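Local coordinates for F1 capsule-anchoring protein (Yersinia pestis, PDB 2XET) that acts as the Caf1A usher in F1 antigen assembly, probably from the outer membrane, with surface hydrophobic clusters on its C-terminal domain important for the process, at residues I51-G56 / T83-N88. Sequence-based numbering, arbitrary orientation.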
ATOM      1  N   ILE A  51      -4.288  -3.813   2.608  1.00  8.48           N
ATOM      2  CA  ILE A  51      -3.706  -4.106   1.289  1.00  7.83           C
ATOM      3  C   ILE A  51      -2.702  -5.255   1.299  1.00  7.72           C
ATOM      4  O   ILE A  51      -2.112  -5.582   2.342  1.00  7.29           O
ATOM      5  CB  ILE A  51      -3.056  -2.837   0.646  1.00  7.86           C
ATOM      6  CG1 ILE A  51      -1.888  -2.327   1.508  1.00  6.55           C
ATOM      7  CG2 ILE A  51      -4.122  -1.740   0.382  1.00  8.08           C
ATOM      8  CD1 ILE A  51      -1.065  -1.179   0.880  1.00  6.52           C
ATOM      9  N   LEU A  52      -2.573  -5.898   0.133  1.00  7.11           N
ATOM     10  CA  LEU A  52      -1.550  -6.882  -0.138  1.00  7.52           C
ATOM     11  C   LEU A  52      -0.616  -6.274  -1.169  1.00  7.45           C
ATOM     12  O   LEU A  52      -1.067  -5.655  -2.135  1.00  7.16           O
ATOM     13  CB  LEU A  52      -2.175  -8.147  -0.730  1.00  7.38           C
ATOM     14  CG  LEU A  52      -1.232  -9.318  -1.040  1.00  8.70           C
ATOM     15  CD1 LEU A  52      -0.545  -9.905   0.210  1.00  9.08           C
ATOM     16  CD2 LEU A  52      -1.958 -10.413  -1.839  1.00  8.51           C
ATOM     17  N   VAL A  53       0.683  -6.470  -0.953  1.00  7.51           N
ATOM     18  CA  VAL A  53       1.708  -5.959  -1.839  1.00  7.31           C
ATOM     19  C   VAL A  53       2.515  -7.188  -2.253  1.00  7.60           C
ATOM     20  O   VAL A  53       2.998  -7.930  -1.389  1.00  7.24           O
ATOM     21  CB  VAL A  53       2.546  -4.879  -1.131  1.00  8.39           C
ATOM     22  CG1 VAL A  53       3.591  -4.308  -2.069  1.00  8.06           C
ATOM     23  CG2 VAL A  53       1.617  -3.766  -0.600  1.00  7.37           C
ATOM     24  N   LYS A  54       2.623  -7.438  -3.558  1.00  7.20           N
ATOM     25  CA  LYS A  54       3.115  -8.740  -4.027  1.00  7.75           C
ATOM     26  C   LYS A  54       4.120  -8.608  -5.180  1.00  7.58           C
ATOM     27  O   LYS A  54       3.883  -7.821  -6.103  1.00  8.00           O
ATOM     28  CB  LYS A  54       1.930  -9.624  -4.442  1.00  8.45           C
ATOM     29  CG  LYS A  54       2.275 -11.106  -4.701  1.00  8.97           C
ATOM     30  CD  LYS A  54       1.015 -11.907  -5.011  1.00 10.99           C
ATOM     31  CE  LYS A  54       1.342 -13.360  -5.348  1.00 17.44           C
ATOM     32  NZ  LYS A  54       0.079 -14.078  -5.714  1.00 20.70           N
ATOM     33  N   TRP A  55       5.233  -9.346  -5.092  1.00  7.22           N
ATOM     34  CA  TRP A  55       6.242  -9.392  -6.171  1.00  7.99           C
ATOM     35  C   TRP A  55       6.655 -10.825  -6.539  1.00  8.71           C
ATOM     36  O   TRP A  55       7.563 -11.028  -7.340  1.00 10.52           O
ATOM     37  CB  TRP A  55       7.493  -8.560  -5.808  1.00  8.09           C
ATOM     38  CG  TRP A  55       8.057  -8.923  -4.474  1.00  7.47           C
ATOM     39  CD1 TRP A  55       9.078  -9.801  -4.222  1.00  8.68           C
ATOM     40  CD2 TRP A  55       7.637  -8.415  -3.193  1.00  8.17           C
ATOM     41  NE1 TRP A  55       9.291  -9.903  -2.872  1.00  8.10           N
ATOM     42  CE2 TRP A  55       8.448  -9.045  -2.213  1.00  8.17           C
ATOM     43  CE3 TRP A  55       6.662  -7.492  -2.774  1.00  8.98           C
ATOM     44  CZ2 TRP A  55       8.287  -8.806  -0.832  1.00  8.65           C
ATOM     45  CZ3 TRP A  55       6.525  -7.230  -1.397  1.00  7.86           C
ATOM     46  CH2 TRP A  55       7.326  -7.901  -0.447  1.00  7.79           C
ATOM     47  N   GLY A  56       5.975 -11.808  -5.959  1.00  9.60           N
ATOM     48  CA  GLY A  56       6.190 -13.215  -6.321  1.00 10.04           C
ATOM     49  C   GLY A  56       5.226 -14.149  -5.623  1.00 10.80           C
ATOM     50  O   GLY A  56       4.413 -13.735  -4.798  1.00 10.69           O
ATOM     51  N   THR A  83       3.587   3.480   6.156  1.00  9.95           N
ATOM     52  CA  THR A  83       3.224   2.332   6.976  1.00 10.49           C
ATOM     53  C   THR A  83       4.175   1.152   6.748  1.00 10.71           C
ATOM     54  O   THR A  83       4.971   1.155   5.813  1.00 10.09           O
ATOM     55  CB  THR A  83       1.749   1.921   6.769  1.00 11.48           C
ATOM     56  OG1 THR A  83       1.341   1.067   7.849  1.00 12.27           O
ATOM     57  CG2 THR A  83       1.550   1.203   5.408  1.00 10.94           C
ATOM     58  N   THR A  84       4.134   0.193   7.659  1.00 10.31           N
ATOM     59  CA  THR A  84       4.919  -1.023   7.502  1.00 10.77           C
ATOM     60  C   THR A  84       4.174  -2.028   6.671  1.00 10.11           C
ATOM     61  O   THR A  84       2.960  -2.188   6.804  1.00 10.69           O
ATOM     62  CB  THR A  84       5.187  -1.676   8.865  1.00 11.24           C
ATOM     63  OG1 THR A  84       5.795  -0.720   9.718  1.00 13.54           O
ATOM     64  CG2 THR A  84       6.114  -2.874   8.738  1.00 12.09           C
ATOM     65  N   CYS A  85       4.923  -2.715   5.816  1.00  9.61           N
ATOM     66  CA  CYS A  85       4.391  -3.842   5.072  1.00  9.01           C
ATOM     67  C   CYS A  85       4.986  -5.113   5.711  1.00  8.29           C
ATOM     68  O   CYS A  85       6.186  -5.396   5.574  1.00  7.61           O
ATOM     69  CB  CYS A  85       4.763  -3.693   3.594  1.00 10.51           C
ATOM     70  SG  CYS A  85       3.704  -4.543   2.398  1.00 12.61           S
ATOM     71  N   ILE A  86       4.141  -5.848   6.419  1.00  7.25           N
ATOM     72  CA  ILE A  86       4.610  -6.982   7.210  1.00  7.88           C
ATOM     73  C   ILE A  86       4.757  -8.193   6.289  1.00  7.19           C
ATOM     74  O   ILE A  86       3.787  -8.639   5.650  1.00  7.20           O
ATOM     75  CB  ILE A  86       3.660  -7.258   8.408  1.00  7.20           C
ATOM     76  CG1 ILE A  86       3.735  -6.086   9.402  1.00  8.54           C
ATOM     77  CG2 ILE A  86       4.001  -8.579   9.074  1.00  6.83           C
ATOM     78  CD1 ILE A  86       2.717  -6.149  10.565  1.00 10.71           C
ATOM     79  N   LEU A  87       5.974  -8.717   6.212  1.00  6.24           N
ATOM     80  CA  LEU A  87       6.249  -9.834   5.268  1.00  7.38           C
ATOM     81  C   LEU A  87       5.431 -11.074   5.591  1.00  8.24           C
ATOM     82  O   LEU A  87       5.318 -11.471   6.768  1.00  8.96           O
ATOM     83  CB  LEU A  87       7.740 -10.196   5.274  1.00  7.09           C
ATOM     84  CG  LEU A  87       8.580  -9.148   4.542  1.00  7.00           C
ATOM     85  CD1 LEU A  87      10.020  -9.098   5.043  1.00  7.95           C
ATOM     86  CD2 LEU A  87       8.533  -9.380   2.994  1.00  9.32           C
ATOM     87  N   ASN A  88       4.876 -11.681   4.546  1.00  9.47           N
ATOM     88  CA  ASN A  88       4.171 -12.959   4.639  1.00 10.61           C
ATOM     89  C   ASN A  88       5.176 -14.078   4.403  1.00 12.46           C
ATOM     90  O   ASN A  88       5.545 -14.355   3.268  1.00 11.65           O
ATOM     91  CB  ASN A  88       3.023 -13.005   3.612  1.00 10.81           C
ATOM     92  CG  ASN A  88       1.930 -12.021   3.936  1.00 11.42           C
ATOM     93  OD1 ASN A  88       1.390 -12.027   5.055  1.00 12.70           O
ATOM     94  ND2 ASN A  88       1.593 -11.157   2.969  1.00 12.05           N
TER
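Cys85 loses the most surface here, through its sulfur: SG lies 3.7 Å from Val53 CB and equally 3.7 Å from Val53 CG2, so it rests against one flank of the valine. Both side chains set out toward the other segment, yet the CA atoms of Val53 and Cys85 remain 7.7 Å apart, too far for directly paired strands. With chi1 at -156°, SG swings away from the Cys85 backbone nitrogen and also reaches Cys63, its disulfide partner. Farther along, Leu87 CD2 approaches the six-membered ring of Trp55 at its edge, close to the ring plane, 3.9 Å from CZ2 and just as far from CH2. The two side chains meet roughly perpendicular. Trp55 chi1 is 52°, which sets CG between its own N and C and sends the six-membered end of the indole toward Leu87. Leu52 CD1 also touches Asn88 ND2 at 3.7 Å, a van der Waals contact, while that amide nitrogen is hydrogen-bonded to Ser62 OG and Ser64 OG. Strand 62-68 lies between strands 48-54 and 79-87, antiparallel to both; the disulfide ties it to the latter, and Arg10 of strand 2-10 touches Trp55 and Leu87 in this transthyretin-clan domain.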